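Caltubin, EF-hand (PDB 6VAN) probably acts as a calcium-binding protein of the EF-hand family, its metal sites here occupied by strontium ions. Local coordinates at residues Thr44-Arg52 and Glu78-Leu86. Residues are numbered along the deposited sequence; the frame is centred on the assembly and turned at random.
Sequences TVAAFISRR and EGANEWFKL. With SR (strontium ion), chain G.
E82 reaches across from helix 77-87 to helix 42-52, where R52 grips its carboxylate end-on. R52 NH2 gives a bond to E82 OE1 (2.7 Å), while R52 NH1 meets E82 OE2 and OE1 on their syn sides, the two flat groups only 22° from coplanar. R52 NH1 also binds F48 O at 2.9 Å, and with CG of F48 anti to its backbone N (chi1 -173°) the phenyl ring lies against the guanidinium, face over face. The far edge of this ring points at the face of W83 in an offset edge-to-face pair, F48 CE2 lying 3.7 Å from W83 CH2. With an alanine in place of R52, the buried carboxylate of E82 would probably lose the arginine that holds both its oxygens, and a face of the F48 ring would be uncovered. The packing slackens toward solvent, where exposed R51 makes weak bonds from NE to E82 OE2 (3.2 Å) and from NH2 to E78 OE2 (2.9 Å). At the other end, T44 CG2 touches L86 CD2 (3.6 Å). With V29 and I60 also packing on F48, this nearly antiparallel pair (156°) joins the helices that run into two EF-hand metal loops, the strontium sites beginning at D53 and D88.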
loop_
_atom_site.group_PDB
_atom_site.type_symbol
_atom_site.label_atom_id
_atom_site.label_comp_id
_atom_site.label_asym_id
_atom_site.label_seq_id
_atom_site.Cartn_x
_atom_site.Cartn_y
_atom_site.Cartn_z
ATOM N N THR A 44 2.458 10.621 8.244
ATOM C CA THR A 44 1.794 9.588 7.402
ATOM C C THR A 44 2.225 8.207 7.910
ATOM O O THR A 44 1.326 7.312 8.020
ATOM C CB THR A 44 2.071 9.788 5.910
ATOM O OG1 THR A 44 1.357 10.955 5.519
ATOM C CG2 THR A 44 1.642 8.591 5.095
ATOM N N VAL A 45 3.542 8.028 8.100
ATOM C CA VAL A 45 4.152 6.748 8.560
ATOM C C VAL A 45 3.507 6.382 9.893
ATOM O O VAL A 45 3.163 5.210 10.058
ATOM C CB VAL A 45 5.685 6.830 8.656
ATOM C CG1 VAL A 45 6.271 5.591 9.337
ATOM C CG2 VAL A 45 6.318 7.049 7.282
ATOM N N ALA A 46 3.313 7.345 10.797
ATOM C CA ALA A 46 2.750 7.095 12.145
ATOM C C ALA A 46 1.299 6.605 12.037
ATOM O O ALA A 46 0.960 5.657 12.756
ATOM C CB ALA A 46 2.890 8.342 12.994
ATOM N N ALA A 47 0.482 7.175 11.136
ATOM C CA ALA A 47 -0.959 6.862 10.968
ATOM C C ALA A 47 -1.136 5.443 10.380
ATOM O O ALA A 47 -2.131 4.754 10.729
ATOM C CB ALA A 47 -1.598 7.875 10.055
ATOM N N PHE A 48 -0.235 5.082 9.469
ATOM C CA PHE A 48 -0.152 3.729 8.859
ATOM C C PHE A 48 0.028 2.698 9.981
ATOM O O PHE A 48 -0.728 1.699 10.048
ATOM C CB PHE A 48 0.990 3.688 7.857
ATOM C CG PHE A 48 1.053 2.412 7.062
ATOM C CD1 PHE A 48 1.744 1.314 7.541
ATOM C CD2 PHE A 48 0.415 2.306 5.827
ATOM C CE1 PHE A 48 1.805 0.132 6.815
ATOM C CE2 PHE A 48 0.483 1.128 5.105
ATOM C CZ PHE A 48 1.182 0.048 5.596
ATOM N N ILE A 49 0.994 2.962 10.861
ATOM C CA ILE A 49 1.274 2.073 12.017
ATOM C C ILE A 49 0.033 2.042 12.931
ATOM O O ILE A 49 -0.373 0.936 13.328
ATOM C CB ILE A 49 2.589 2.485 12.731
ATOM C CG1 ILE A 49 3.812 2.241 11.848
ATOM C CG2 ILE A 49 2.697 1.763 14.085
ATOM C CD1 ILE A 49 5.140 2.787 12.379
ATOM N N SER A 50 -0.585 3.195 13.235
ATOM C CA SER A 50 -1.700 3.317 14.216
ATOM C C SER A 50 -2.926 2.491 13.794
ATOM O O SER A 50 -3.568 1.917 14.667
ATOM C CB SER A 50 -2.073 4.765 14.472
ATOM O OG SER A 50 -3.295 4.857 15.196
ATOM N N ARG A 51 -3.252 2.421 12.501
ATOM C CA ARG A 51 -4.441 1.649 12.053
ATOM C C ARG A 51 -4.240 0.151 12.353
ATOM O O ARG A 51 -5.269 -0.567 12.477
ATOM C CB ARG A 51 -4.748 1.888 10.568
ATOM C CG ARG A 51 -5.694 3.061 10.332
ATOM C CD ARG A 51 -5.741 3.510 8.884
ATOM N NE ARG A 51 -5.689 2.372 7.997
ATOM C CZ ARG A 51 -6.690 1.527 7.783
ATOM N NH1 ARG A 51 -6.519 0.517 6.949
ATOM N NH2 ARG A 51 -7.864 1.690 8.379
ATOM N N ARG A 52 -2.982 -0.292 12.428
ATOM C CA ARG A 52 -2.607 -1.724 12.594
ATOM C C ARG A 52 -2.222 -2.036 14.054
ATOM O O ARG A 52 -2.211 -3.209 14.412
ATOM C CB ARG A 52 -1.490 -2.018 11.603
ATOM C CG ARG A 52 -1.955 -1.957 10.154
ATOM C CD ARG A 52 -0.808 -1.841 9.199
ATOM N NE ARG A 52 -1.295 -1.838 7.828
ATOM C CZ ARG A 52 -1.817 -0.799 7.199
ATOM N NH1 ARG A 52 -1.885 0.393 7.762
ATOM N NH2 ARG A 52 -2.250 -0.942 5.958
ATOM N N GLU A 78 -11.801 3.600 4.173
ATOM C CA GLU A 78 -10.632 4.111 4.931
ATOM C C GLU A 78 -9.350 3.365 4.505
ATOM O O GLU A 78 -8.306 4.003 4.291
ATOM C CB GLU A 78 -10.901 3.934 6.429
ATOM C CG GLU A 78 -9.843 4.542 7.314
ATOM C CD GLU A 78 -10.067 4.261 8.786
ATOM O OE1 GLU A 78 -11.248 4.163 9.201
ATOM O OE2 GLU A 78 -9.063 4.100 9.509
ATOM N N GLY A 79 -9.422 2.054 4.402
ATOM C CA GLY A 79 -8.263 1.244 3.996
ATOM C C GLY A 79 -7.872 1.537 2.564
ATOM O O GLY A 79 -6.675 1.658 2.286
ATOM N N ALA A 80 -8.827 1.625 1.658
ATOM C CA ALA A 80 -8.553 1.984 0.250
ATOM C C ALA A 80 -7.927 3.383 0.180
ATOM O O ALA A 80 -6.967 3.572 -0.566
ATOM C CB ALA A 80 -9.812 1.873 -0.573
ATOM N N ASN A 81 -8.449 4.327 0.953
ATOM C CA ASN A 81 -7.940 5.712 0.949
ATOM C C ASN A 81 -6.481 5.759 1.398
ATOM O O ASN A 81 -5.730 6.612 0.932
ATOM C CB ASN A 81 -8.842 6.590 1.787
ATOM C CG ASN A 81 -8.631 8.055 1.527
ATOM O OD1 ASN A 81 -8.303 8.456 0.423
ATOM N ND2 ASN A 81 -8.887 8.864 2.535
ATOM N N GLU A 82 -6.096 4.907 2.322
ATOM C CA GLU A 82 -4.698 4.902 2.779
ATOM C C GLU A 82 -3.765 4.603 1.601
ATOM O O GLU A 82 -2.809 5.305 1.428
ATOM C CB GLU A 82 -4.531 3.839 3.850
ATOM C CG GLU A 82 -3.117 3.721 4.386
ATOM C CD GLU A 82 -3.028 2.731 5.535
ATOM O OE1 GLU A 82 -3.100 1.530 5.263
ATOM O OE2 GLU A 82 -2.915 3.167 6.666
ATOM N N TRP A 83 -4.074 3.593 0.799
ATOM C CA TRP A 83 -3.230 3.254 -0.379
ATOM C C TRP A 83 -3.369 4.343 -1.450
ATOM O O TRP A 83 -2.416 4.643 -2.132
ATOM C CB TRP A 83 -3.599 1.876 -0.921
ATOM C CG TRP A 83 -3.330 0.787 0.063
ATOM C CD1 TRP A 83 -4.243 -0.022 0.662
ATOM C CD2 TRP A 83 -2.056 0.410 0.591
ATOM N NE1 TRP A 83 -3.627 -0.847 1.545
ATOM C CE2 TRP A 83 -2.287 -0.602 1.534
ATOM C CE3 TRP A 83 -0.755 0.867 0.386
ATOM C CZ2 TRP A 83 -1.231 -1.211 2.229
ATOM C CZ3 TRP A 83 0.280 0.267 1.071
ATOM C CH2 TRP A 83 0.036 -0.764 1.963
ATOM N N PHE A 84 -4.563 4.900 -1.605
ATOM C CA PHE A 84 -4.782 6.024 -2.545
ATOM C C PHE A 84 -3.811 7.164 -2.191
ATOM O O PHE A 84 -3.064 7.654 -3.053
ATOM C CB PHE A 84 -6.231 6.485 -2.458
ATOM C CG PHE A 84 -6.581 7.600 -3.420
ATOM C CD1 PHE A 84 -6.838 7.337 -4.750
ATOM C CD2 PHE A 84 -6.642 8.923 -2.979
ATOM C CE1 PHE A 84 -7.170 8.366 -5.623
ATOM C CE2 PHE A 84 -6.964 9.944 -3.863
ATOM C CZ PHE A 84 -7.217 9.659 -5.182
ATOM N N LYS A 85 -3.807 7.581 -0.923
ATOM C CA LYS A 85 -2.972 8.713 -0.471
ATOM C C LYS A 85 -1.496 8.379 -0.655
ATOM O O LYS A 85 -0.715 9.280 -1.024
ATOM C CB LYS A 85 -3.313 9.087 0.964
ATOM C CG LYS A 85 -4.701 9.688 1.056
ATOM C CD LYS A 85 -4.968 10.425 2.314
ATOM C CE LYS A 85 -4.976 9.541 3.523
ATOM N NZ LYS A 85 -5.320 10.342 4.727
ATOM N N LEU A 86 -1.089 7.149 -0.404
ATOM C CA LEU A 86 0.351 6.786 -0.564
ATOM C C LEU A 86 0.759 6.809 -2.042
ATOM O O LEU A 86 1.945 6.992 -2.311
ATOM C CB LEU A 86 0.594 5.426 0.084
ATOM C CG LEU A 86 0.496 5.421 1.604
ATOM C CD1 LEU A 86 0.772 4.045 2.142
ATOM C CD2 LEU A 86 1.424 6.445 2.242
HETATM SR SR SR G . 2.936 11.839 3.035
HETATM O O HOH W 1 -5.097 0.434 4.369
HETATM O O HOH W 2 1.285 14.274 3.171
HETATM O O HOH W 3 3.096 14.101 1.542
#